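Local coordinates for cellulosomal scaffoldin adaptor protein B (Acetivibrio cellulolyticus, PDB 4UYP), which is an adaptor scaffoldin of the cellulosome whose calcium-loaded C-terminal type I dockerin domain binds a cohesin of the anchoring scaffoldin ScaC, at residues Gly11-Ile16 and Val55-Tyr60. The protein carries 2 engineered substitutions. Numbering follows the deposited sequence.
Sequences GSVRSI and VLVRDY. Engineered in segment 11-16: Ser15 (natural residue Ile), Ile16 (natural residue Asn). With CA (calcium ion), chain L.
Val13, from the first calcium loop of the dockerin, rests against Val57 and Tyr60, about one turn apart on helix 51-61. Just before it, Gly11 turns the loop with a positive phi of 96°, and Ser12 binds the calcium ion through its backbone O at 2.4 Å. Asp6, Asp8, Asn10, Asp17 and a water supply further ligands, so the loop that carries Val13 is pinned by the metal. With CG1 anti to the backbone N (chi1 -174°), Val13 extends this methyl between its two partners: CG1 lies 3.9 Å from Val57 CG1 and 3.8 Å from Tyr60 CD2. Its CB sits 3.9 Å from Tyr60 CE2; the valine meets the ring at a slant to its plane, and the two side chains cross at about a right angle. Beyond it, Arg14 adds only its carbonyl O, 4.4 Å from Val57 CG1. The CB of the engineered Ser15 points away from segment 55-60, although its side chain touches Val61. Val57 also packs on Ala18 and Ile21 of helix 15-26. Arg58 NH2 forms a salt bridge to Asp59 OD1 at 2.9 Å, and NE donates to the same oxygen, which lies in the guanidinium plane. Apolar side-chain packing thus carries the contact, joining the first metal loop to helix 51-61 without a polar bond between the segments, while Arg58 and Asp59 hydrogen-bond to Ala79 and Tyr32 of the ScaC chain.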
loop_
_atom_site.group_PDB
_atom_site.type_symbol
_atom_site.label_atom_id
_atom_site.label_comp_id
_atom_site.label_asym_id
_atom_site.label_seq_id
_atom_site.Cartn_x
_atom_site.Cartn_y
_atom_site.Cartn_z
ATOM N N GLY B 11 32.176 2.811 -5.157
ATOM C CA GLY B 11 33.394 2.836 -4.340
ATOM C C GLY B 11 33.504 3.993 -3.349
ATOM O O GLY B 11 34.532 4.103 -2.636
ATOM N N SER B 12 32.485 4.909 -3.308
ATOM C CA SER B 12 32.557 6.067 -2.518
ATOM C C SER B 12 31.161 6.369 -1.949
ATOM O O SER B 12 30.229 6.200 -2.725
ATOM C CB SER B 12 32.895 7.177 -3.477
ATOM O OG SER B 12 33.164 8.371 -2.847
ATOM N N VAL B 13 31.060 6.842 -0.708
ATOM C CA VAL B 13 29.765 7.274 -0.171
ATOM C C VAL B 13 29.656 8.763 -0.429
ATOM O O VAL B 13 30.447 9.592 0.012
ATOM C CB VAL B 13 29.707 6.987 1.326
ATOM C CG1 VAL B 13 28.294 7.308 1.820
ATOM C CG2 VAL B 13 29.973 5.485 1.553
ATOM N N ARG B 14 28.600 9.128 -1.188
ATOM C CA ARG B 14 28.465 10.472 -1.763
ATOM C C ARG B 14 27.032 10.920 -1.606
ATOM O O ARG B 14 26.145 10.140 -1.363
ATOM C CB ARG B 14 28.769 10.471 -3.259
ATOM C CG ARG B 14 30.102 9.838 -3.598
ATOM C CD ARG B 14 31.134 10.756 -2.974
ATOM N NE ARG B 14 31.507 11.903 -3.754
ATOM C CZ ARG B 14 32.166 11.901 -4.959
ATOM N NH1 ARG B 14 32.567 10.741 -5.511
ATOM N NH2 ARG B 14 32.434 13.069 -5.636
ATOM N N SER B 15 26.836 12.202 -1.847
ATOM C CA SER B 15 25.458 12.780 -1.713
ATOM C C SER B 15 24.416 12.004 -2.478
ATOM O O SER B 15 23.234 11.789 -2.049
ATOM C CB SER B 15 25.428 14.224 -2.129
ATOM O OG SER B 15 26.182 15.002 -1.206
ATOM N N ILE B 16 24.796 11.617 -3.716
ATOM C CA ILE B 16 23.821 10.949 -4.587
ATOM C C ILE B 16 23.342 9.629 -4.020
ATOM O O ILE B 16 22.235 9.188 -4.268
ATOM C CB ILE B 16 24.360 10.818 -6.025
ATOM C CG1 ILE B 16 23.233 10.561 -7.069
ATOM C CG2 ILE B 16 25.422 9.716 -6.107
ATOM C CD1 ILE B 16 22.281 11.786 -7.258
ATOM N N VAL B 55 18.723 9.622 5.352
ATOM C CA VAL B 55 19.237 10.774 6.052
ATOM C C VAL B 55 20.548 10.439 6.775
ATOM O O VAL B 55 21.420 11.318 6.825
ATOM C CB VAL B 55 18.189 11.440 6.931
ATOM C CG1 VAL B 55 17.984 10.747 8.297
ATOM C CG2 VAL B 55 18.401 12.937 6.967
ATOM N N LEU B 56 20.689 9.174 7.200
ATOM C CA LEU B 56 21.993 8.753 7.754
ATOM C C LEU B 56 23.068 8.835 6.730
ATOM O O LEU B 56 24.198 9.307 7.052
ATOM C CB LEU B 56 21.871 7.364 8.380
ATOM C CG LEU B 56 21.107 7.276 9.723
ATOM C CD1 LEU B 56 20.776 5.831 10.077
ATOM C CD2 LEU B 56 21.920 7.917 10.909
ATOM N N VAL B 57 22.851 8.325 5.536
ATOM C CA VAL B 57 23.877 8.485 4.526
ATOM C C VAL B 57 24.185 9.946 4.246
ATOM O O VAL B 57 25.368 10.347 4.159
ATOM C CB VAL B 57 23.487 7.704 3.223
ATOM C CG1 VAL B 57 24.493 7.953 2.091
ATOM C CG2 VAL B 57 23.451 6.220 3.555
ATOM N N ARG B 58 23.163 10.806 4.070
ATOM C CA ARG B 58 23.445 12.210 3.860
ATOM C C ARG B 58 24.271 12.794 4.995
ATOM O O ARG B 58 25.248 13.522 4.735
ATOM C CB ARG B 58 22.113 12.937 3.795
ATOM C CG ARG B 58 22.394 14.408 3.518
ATOM C CD ARG B 58 21.165 15.192 3.829
ATOM N NE ARG B 58 20.930 15.239 5.295
ATOM C CZ ARG B 58 19.923 15.861 5.865
ATOM N NH1 ARG B 58 18.951 16.454 5.134
ATOM N NH2 ARG B 58 19.804 15.866 7.216
ATOM N N ASP B 59 23.883 12.441 6.220
ATOM C CA ASP B 59 24.590 13.014 7.414
ATOM C C ASP B 59 25.992 12.477 7.478
ATOM O O ASP B 59 26.866 13.262 7.939
ATOM C CB ASP B 59 23.785 12.729 8.670
ATOM C CG ASP B 59 22.454 13.496 8.710
ATOM O OD1 ASP B 59 22.221 14.387 7.839
ATOM O OD2 ASP B 59 21.683 13.229 9.633
ATOM N N TYR B 60 26.263 11.275 7.071
ATOM C CA TYR B 60 27.677 10.836 6.998
ATOM C C TYR B 60 28.438 11.681 5.960
ATOM O O TYR B 60 29.580 12.142 6.199
ATOM C CB TYR B 60 27.719 9.344 6.591
ATOM C CG TYR B 60 29.072 8.787 6.313
ATOM C CD1 TYR B 60 29.804 8.254 7.374
ATOM C CD2 TYR B 60 29.616 8.778 5.050
ATOM C CE1 TYR B 60 31.088 7.764 7.180
ATOM C CE2 TYR B 60 30.882 8.197 4.849
ATOM C CZ TYR B 60 31.592 7.702 5.929
ATOM O OH TYR B 60 32.888 7.197 5.593
HETATM CA CA CA L . 28.441 5.780 -4.195
HETATM O O HOH W 1 27.973 7.751 -5.496
#